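Local coordinates for biofilm-surface layer protein A (Bacillus subtilis, PDB 4BHU) that self-polymerizes into a layer on the surface of biofilms that makes them hydrophobic, and is required for complex colony architecture, at residues D54-G58 and N59-T63; V75-L79 and D80-A84; Y29-D32 and T33-L37. The protein carries 1 engineered substitution. One frame throughout, in Å; residues are numbered along the deposited sequence.

Overall arrangement
All three interactions are local turns and loops of the BslA immunoglobulin-like sandwich. Interactions 2 and 3 neighbour each other, their centres about 10 Å apart: Leu82 CD1 meets Leu37 CD2 at 3.5 Å, and the end of Leu77 approaches the Ser36 backbone carbonyl. Residues 75-84 and 29-37 together bring leucines to one end of the sandwich, consistent with the hydrophobic cap of this protein family. Interaction 1, the hairpin of residues 54-63, is centred about 14 Å from interaction 2 and touches it through Met56 CE and Val75 CG2, 4.2 Å apart. From interaction 3 it stays about 7 Å away at the nearest atoms.

Interaction 1 of 3, residues D54-G58 and N59-T63; sequences DTMNG and NALRT. Engineered in segment 54-58: Met56 (natural residue Leu).
The flat carboxamide of Asn59 turns back over the peptide before it, its ND2 3.7 Å from Gly58 C. At the other end of the amide, a water donates to Asn59 OD1 at 3.2 Å. The same water donates to Met56 O at 3.3 Å, tying the amide to the start of the turn. The backbone carbonyls of the hairpin are each approached differently. Met56 N, 2.7 Å from Asn59 O, lies in the plane of that carbonyl. The return bond, Asn59 N to Met56 O at 2.9 Å, comes from above, with the donor 56° out of the carbonyl plane. Two steps further on, Leu61 N reaches Asp54 O at 3.0 Å with a tilt of 28°. Between these bonds the Thr55 and Ala60 CA-H groups lean on Asn59 O and Asp54 O, while their side chains diverge.

The apolar grip comes from Leu61. With CG anti to its carbonyl carbon (chi1 -58°), the side chain comes back alongside the first strand. There its two methyls part: CD2 rests 3.7 Å from Met56 CB, CD1 4.0 Å from Asp54 CB. Met56, engineered in place of leucine and present as selenomethionine, bends onward to Val73 and Phe87; Leu61 also reaches Val73. The carboxylate of Asp54 leads the other way, to Asn92 N and Asn51 N and into a salt bridge with Lys94.

Asn57 and Gly58 both adopt positive phi at the tip, where the side chain of Asn57 is moored to the backbone of Glu86 and the dimethyl-lysine at position 88. Asn-Gly at the two central positions, with paired bonds between Met56 and Asn59, is the classic two-residue beta hairpin closed by a type I' turn.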
loop_
_atom_site.group_PDB
_atom_site.type_symbol
_atom_site.label_atom_id
_atom_site.label_comp_id
_atom_site.label_asym_id
_atom_site.label_seq_id
_atom_site.Cartn_x
_atom_site.Cartn_y
_atom_site.Cartn_z
ATOM N N ASP I 54 25.331 16.681 -29.593
ATOM C CA ASP I 54 23.961 16.651 -30.075
ATOM C C ASP I 54 23.026 16.379 -28.904
ATOM O O ASP I 54 23.468 15.989 -27.832
ATOM C CB ASP I 54 23.831 15.617 -31.189
ATOM C CG ASP I 54 24.704 15.968 -32.386
ATOM O OD1 ASP I 54 24.752 17.168 -32.731
ATOM O OD2 ASP I 54 25.368 15.074 -32.957
ATOM N N THR I 55 21.734 16.596 -29.099
ATOM C CA THR I 55 20.808 16.510 -27.989
ATOM C C THR I 55 19.549 15.776 -28.392
ATOM O O THR I 55 19.147 15.782 -29.563
ATOM C CB THR I 55 20.414 17.924 -27.457
ATOM O OG1 THR I 55 19.645 18.616 -28.447
ATOM C CG2 THR I 55 21.656 18.761 -27.103
HETATM N N MSE I 56 18.937 15.129 -27.402
HETATM C CA MSE I 56 17.627 14.519 -27.539
HETATM C C MSE I 56 16.687 15.217 -26.541
HETATM O O MSE I 56 16.953 15.219 -25.337
HETATM C CB MSE I 56 17.735 13.043 -27.196
HETATM C CG MSE I 56 16.479 12.279 -27.359
HETATM SE SE MSE I 56 16.093 12.015 -29.252
HETATM C CE MSE I 56 17.439 10.624 -29.661
ATOM N N ASN I 57 15.589 15.782 -27.034
ATOM C CA ASN I 57 14.710 16.616 -26.208
ATOM C C ASN I 57 15.483 17.563 -25.276
ATOM O O ASN I 57 15.150 17.703 -24.100
ATOM C CB ASN I 57 13.730 15.751 -25.394
ATOM C CG ASN I 57 12.724 15.012 -26.271
ATOM O OD1 ASN I 57 12.570 15.309 -27.455
ATOM N ND2 ASN I 57 12.021 14.050 -25.684
ATOM N N GLY I 58 16.524 18.203 -25.801
ATOM C CA GLY I 58 17.258 19.211 -25.046
ATOM C C GLY I 58 18.347 18.685 -24.120
ATOM O O GLY I 58 19.110 19.468 -23.538
ATOM N N ASN I 59 18.439 17.365 -23.982
ATOM C CA ASN I 59 19.499 16.742 -23.189
ATOM C C ASN I 59 20.631 16.230 -24.103
ATOM O O ASN I 59 20.369 15.635 -25.146
ATOM C CB ASN I 59 18.937 15.569 -22.357
ATOM C CG ASN I 59 17.792 15.990 -21.407
ATOM O OD1 ASN I 59 16.794 15.285 -21.267
ATOM N ND2 ASN I 59 17.948 17.122 -20.758
ATOM N N ALA I 60 21.883 16.446 -23.716
ATOM C CA ALA I 60 23.005 15.954 -24.516
ATOM C C ALA I 60 22.974 14.425 -24.591
ATOM O O ALA I 60 22.638 13.759 -23.616
ATOM C CB ALA I 60 24.326 16.416 -23.912
ATOM N N LEU I 61 23.326 13.869 -25.746
ATOM C CA LEU I 61 23.406 12.431 -25.867
ATOM C C LEU I 61 24.544 11.903 -25.014
ATOM O O LEU I 61 25.575 12.555 -24.858
ATOM C CB LEU I 61 23.630 12.013 -27.319
ATOM C CG LEU I 61 22.566 12.470 -28.313
ATOM C CD1 LEU I 61 22.946 11.988 -29.694
ATOM C CD2 LEU I 61 21.179 11.963 -27.907
ATOM N N ARG I 62 24.355 10.697 -24.487
ATOM C CA ARG I 62 25.383 10.020 -23.717
ATOM C C ARG I 62 26.077 9.039 -24.642
ATOM O O ARG I 62 25.496 8.564 -25.627
ATOM C CB ARG I 62 24.761 9.266 -22.536
ATOM C CG ARG I 62 23.771 10.083 -21.712
ATOM C CD ARG I 62 24.474 10.877 -20.635
ATOM N NE ARG I 62 24.454 10.172 -19.352
ATOM C CZ ARG I 62 23.608 10.428 -18.353
ATOM N NH1 ARG I 62 22.691 11.390 -18.457
ATOM N NH2 ARG I 62 23.680 9.718 -17.234
ATOM N N THR I 63 27.324 8.718 -24.319
ATOM C CA THR I 63 28.125 7.851 -25.167
ATOM C C THR I 63 27.446 6.495 -25.410
ATOM O O THR I 63 27.477 5.970 -26.523
ATOM C CB THR I 63 29.542 7.647 -24.566
ATOM O OG1 THR I 63 30.165 8.922 -24.366
ATOM C CG2 THR I 63 30.412 6.824 -25.510
HETATM O O HOH W 1 15.555 13.131 -23.252
#

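Interaction 2 of 3, residues V75-L79 and D80-A84; sequences VPLAL and DLLGA
Ala78 O gathers two backbone donors from the returning chain. Leu81 N, at 2.9 Å from Ala78 O, makes the stronger bond; Leu82 N adds a weak one to the same oxygen at 3.4 Å. One residue further along each side, a water bridges the chain, accepting from Gly83 N and donating to Leu79 O, 2.8 Å from it. A type I beta turn from Leu81 to Ala84 overlaps these bonds, and before Ala78 the chain is bent by an inverse gamma turn centred on Leu77.

The backbone bonds fold the leucines back onto the strand end. In Leu81 a chi1 of -59° sets CG beside the backbone N and brings CD1 to 3.6 Å from Val75 CG1, roughly at right angles to the valine. Its CB passes Leu77 CD1. Leu82 lays CD2 on the base of Leu77, 4.0 Å from Leu77 CB, crossing it at a slant, while its CD1 meets Leu79 CD1 at 4.2 Å. Leu77 continues to Met40 and Phe87, whereas Leu79 and Leu82 also pack against apolar side chains of neighbouring subunits. This leucine-rich loop following strand 72-76 fits one of the loops forming the hydrophobic cap of BslA.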
loop_
_atom_site.group_PDB
_atom_site.type_symbol
_atom_site.label_atom_id
_atom_site.label_comp_id
_atom_site.label_asym_id
_atom_site.label_seq_id
_atom_site.Cartn_x
_atom_site.Cartn_y
_atom_site.Cartn_z
ATOM N N VAL I 75 17.729 5.136 -27.229
ATOM C CA VAL I 75 17.313 5.525 -25.888
ATOM C C VAL I 75 16.258 4.566 -25.366
ATOM O O VAL I 75 15.089 4.638 -25.774
ATOM C CB VAL I 75 16.745 6.928 -25.867
ATOM C CG1 VAL I 75 16.452 7.334 -24.430
ATOM C CG2 VAL I 75 17.736 7.909 -26.501
ATOM N N PRO I 76 16.682 3.634 -24.508
ATOM C CA PRO I 76 15.730 2.704 -23.920
ATOM C C PRO I 76 14.769 3.521 -23.074
ATOM O O PRO I 76 15.179 4.485 -22.405
ATOM C CB PRO I 76 16.623 1.769 -23.082
ATOM C CG PRO I 76 17.974 1.844 -23.750
ATOM C CD PRO I 76 18.076 3.288 -24.146
ATOM N N LEU I 77 13.490 3.164 -23.162
ATOM C CA LEU I 77 12.423 3.989 -22.627
ATOM C C LEU I 77 12.211 3.678 -21.139
ATOM O O LEU I 77 11.354 2.872 -20.764
ATOM C CB LEU I 77 11.126 3.784 -23.441
ATOM C CG LEU I 77 10.628 4.770 -24.508
ATOM C CD1 LEU I 77 11.552 5.937 -24.877
ATOM C CD2 LEU I 77 10.203 4.011 -25.761
ATOM N N ALA I 78 13.015 4.316 -20.297
ATOM C CA ALA I 78 12.744 4.371 -18.861
ATOM C C ALA I 78 11.396 5.047 -18.572
ATOM O O ALA I 78 10.843 5.779 -19.399
ATOM C CB ALA I 78 13.875 5.124 -18.131
ATOM N N LEU I 79 10.892 4.850 -17.363
ATOM C CA LEU I 79 9.543 5.306 -17.034
ATOM C C LEU I 79 9.396 6.806 -17.236
ATOM O O LEU I 79 8.352 7.287 -17.643
ATOM C CB LEU I 79 9.193 4.943 -15.586
ATOM C CG LEU I 79 7.819 5.380 -15.108
ATOM C CD1 LEU I 79 6.761 4.733 -15.984
ATOM C CD2 LEU I 79 7.610 4.975 -13.657
ATOM N N ASP I 80 10.452 7.553 -16.963
ATOM C CA ASP I 80 10.353 9.012 -17.021
ATOM C C ASP I 80 10.354 9.529 -18.465
ATOM O O ASP I 80 10.110 10.702 -18.702
ATOM C CB ASP I 80 11.507 9.646 -16.215
ATOM C CG ASP I 80 12.855 9.056 -16.564
ATOM O OD1 ASP I 80 13.114 7.885 -16.176
ATOM O OD2 ASP I 80 13.660 9.751 -17.206
ATOM N N LEU I 81 10.593 8.642 -19.426
ATOM C CA LEU I 81 10.626 9.035 -20.850
ATOM C C LEU I 81 9.371 8.630 -21.630
ATOM O O LEU I 81 9.067 9.218 -22.667
ATOM C CB LEU I 81 11.875 8.423 -21.533
ATOM C CG LEU I 81 13.207 8.847 -20.916
ATOM C CD1 LEU I 81 14.408 8.185 -21.606
ATOM C CD2 LEU I 81 13.323 10.373 -20.984
ATOM N N LEU I 82 8.633 7.645 -21.120
ATOM C CA LEU I 82 7.570 6.989 -21.881
ATOM C C LEU I 82 6.497 7.935 -22.399
ATOM O O LEU I 82 5.966 7.744 -23.496
ATOM C CB LEU I 82 6.890 5.906 -21.031
ATOM C CG LEU I 82 7.368 4.462 -21.062
ATOM C CD1 LEU I 82 6.538 3.651 -20.062
ATOM C CD2 LEU I 82 7.275 3.857 -22.466
ATOM N N GLY I 83 6.167 8.955 -21.607
ATOM C CA GLY I 83 5.019 9.782 -21.896
ATOM C C GLY I 83 5.208 10.881 -22.913
ATOM O O GLY I 83 4.260 11.618 -23.258
ATOM N N ALA I 84 6.426 10.988 -23.422
ATOM C CA ALA I 84 6.780 12.115 -24.254
ATOM C C ALA I 84 5.933 12.140 -25.514
ATOM O O ALA I 84 5.715 11.106 -26.146
ATOM C CB ALA I 84 8.271 12.052 -24.598
HETATM O O HOH W 2 6.637 9.253 -18.608
#

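Interaction 3 of 3, residues Y29-D32 and T33-L37; sequences YRPD and TLLSL. Unlike the reference sequence in segment 29-32: Asp32 (reference Asn).
The connection from strand 22-30 to strand 39-43, in the immunoglobulin-like sandwich of BslA, bends round Asp32 and Thr33, and Leu35 comes back onto Tyr29 and Pro31. The methyl CD2 of Leu35 serves both partners. It sits at the rim of the Tyr29 ring and in its plane, 4.0 Å from CE2, and lies 3.8 Å from Pro31 CG. A chi1 of -68° places Leu35 CG on the side of the backbone N, from where CD2 reaches both, the leucine crossing each at a slant.

Pro31 makes the closest side-chain approach to the returning backbone, with CB 3.3 Å and CG 3.4 Å from Thr33 O, while Thr33 OG1 stays 4.2 Å from Pro31 CB. Backbone bonding between 29-32 and 33-37 is absent; the two halves meet through packing of the proline ring on Thr33 O and Leu35. Thr33 fastens the second half: OG1, held between its own backbone N and carbonyl carbon (chi1 66°), donates to Leu34 O at 3.0 Å, standing 46° above that carbonyl plane. Asp32, which differs from the reference asparagine, turns outward at the bend and touches Ser7.

Tyr29 reaches inward to Met40, Phe42, Ala106 and Asn108; Leu35, buried beside it, also meets Phe87 and Asn108. The CB of Leu34 points away from residues 29-32, and its side chain packs on a basic side chain of a neighbouring subunit; Leu37 touches Leu82 of its own chain and also two neighbouring subunits. A loop anchored by one inward leucine and bearing others that meet neighbouring chains is consistent with a cap loop of the BslA family, the hydrophobic end of the sandwich.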
loop_
_atom_site.group_PDB
_atom_site.type_symbol
_atom_site.label_atom_id
_atom_site.label_comp_id
_atom_site.label_asym_id
_atom_site.label_seq_id
_atom_site.Cartn_x
_atom_site.Cartn_y
_atom_site.Cartn_z
ATOM N N TYR I 29 10.581 12.682 -34.056
ATOM C CA TYR I 29 9.734 11.503 -34.125
ATOM C C TYR I 29 8.525 11.770 -33.263
ATOM O O TYR I 29 8.647 12.152 -32.093
ATOM C CB TYR I 29 10.483 10.284 -33.606
ATOM C CG TYR I 29 9.711 8.989 -33.597
ATOM C CD1 TYR I 29 9.520 8.266 -34.760
ATOM C CD2 TYR I 29 9.221 8.461 -32.408
ATOM C CE1 TYR I 29 8.859 7.075 -34.747
ATOM C CE2 TYR I 29 8.563 7.269 -32.380
ATOM C CZ TYR I 29 8.368 6.581 -33.551
ATOM O OH TYR I 29 7.704 5.389 -33.521
ATOM N N ARG I 30 7.358 11.594 -33.855
ATOM C CA ARG I 30 6.116 11.785 -33.126
ATOM C C ARG I 30 5.297 10.539 -33.213
ATOM O O ARG I 30 4.743 10.232 -34.266
ATOM C CB ARG I 30 5.335 12.948 -33.701
ATOM C CG ARG I 30 5.858 14.292 -33.236
ATOM C CD ARG I 30 4.859 15.363 -33.551
ATOM N NE ARG I 30 5.413 16.700 -33.406
ATOM C CZ ARG I 30 4.893 17.781 -33.987
ATOM N NH1 ARG I 30 3.813 17.680 -34.758
ATOM N NH2 ARG I 30 5.455 18.964 -33.798
ATOM N N PRO I 31 5.243 9.778 -32.116
ATOM C CA PRO I 31 4.249 8.723 -32.184
ATOM C C PRO I 31 2.955 9.506 -32.225
ATOM O O PRO I 31 2.842 10.569 -31.603
ATOM C CB PRO I 31 4.443 7.975 -30.868
ATOM C CG PRO I 31 4.910 9.029 -29.925
ATOM C CD PRO I 31 5.697 10.028 -30.741
ATOM N N ASP I 32 1.993 9.074 -32.994
ATOM C CA ASP I 32 0.764 9.833 -32.968
ATOM C C ASP I 32 -0.173 9.100 -32.019
ATOM O O ASP I 32 -1.173 9.646 -31.559
ATOM C CB ASP I 32 0.264 10.080 -34.387
ATOM C CG ASP I 32 1.265 10.914 -35.190
ATOM O OD1 ASP I 32 1.596 12.040 -34.737
ATOM O OD2 ASP I 32 1.768 10.431 -36.233
ATOM N N THR I 33 0.213 7.868 -31.707
ATOM C CA THR I 33 -0.214 7.181 -30.502
ATOM C C THR I 33 0.731 7.561 -29.348
ATOM O O THR I 33 1.549 8.472 -29.470
ATOM C CB THR I 33 -0.140 5.663 -30.704
ATOM O OG1 THR I 33 1.232 5.270 -30.874
ATOM C CG2 THR I 33 -0.968 5.234 -31.931
ATOM N N LEU I 34 0.618 6.864 -28.228
ATOM C CA LEU I 34 1.609 6.970 -27.176
ATOM C C LEU I 34 2.719 5.968 -27.483
ATOM O O LEU I 34 2.483 4.966 -28.139
ATOM C CB LEU I 34 1.015 6.554 -25.833
ATOM C CG LEU I 34 -0.203 7.252 -25.254
ATOM C CD1 LEU I 34 -0.349 6.777 -23.826
ATOM C CD2 LEU I 34 -0.040 8.730 -25.297
ATOM N N LEU I 35 3.905 6.203 -26.956
ATOM C CA LEU I 35 4.962 5.211 -27.068
ATOM C C LEU I 35 4.571 3.981 -26.261
ATOM O O LEU I 35 3.919 4.101 -25.223
ATOM C CB LEU I 35 6.268 5.785 -26.522
ATOM C CG LEU I 35 6.890 6.928 -27.323
ATOM C CD1 LEU I 35 7.983 7.599 -26.500
ATOM C CD2 LEU I 35 7.444 6.434 -28.634
ATOM N N SER I 36 4.954 2.805 -26.751
ATOM C CA SER I 36 4.932 1.585 -25.954
ATOM C C SER I 36 6.311 1.342 -25.305
ATOM O O SER I 36 7.283 2.014 -25.644
ATOM C CB SER I 36 4.558 0.397 -26.841
ATOM O OG SER I 36 3.186 0.441 -27.151
ATOM N N LEU I 37 6.380 0.411 -24.359
ATOM C CA LEU I 37 7.637 0.047 -23.730
ATOM C C LEU I 37 8.600 -0.396 -24.804
ATOM O O LEU I 37 8.204 -1.046 -25.758
ATOM C CB LEU I 37 7.468 -1.110 -22.752
ATOM C CG LEU I 37 6.655 -0.840 -21.486
ATOM C CD1 LEU I 37 6.662 -2.105 -20.621
ATOM C CD2 LEU I 37 7.218 0.322 -20.740
#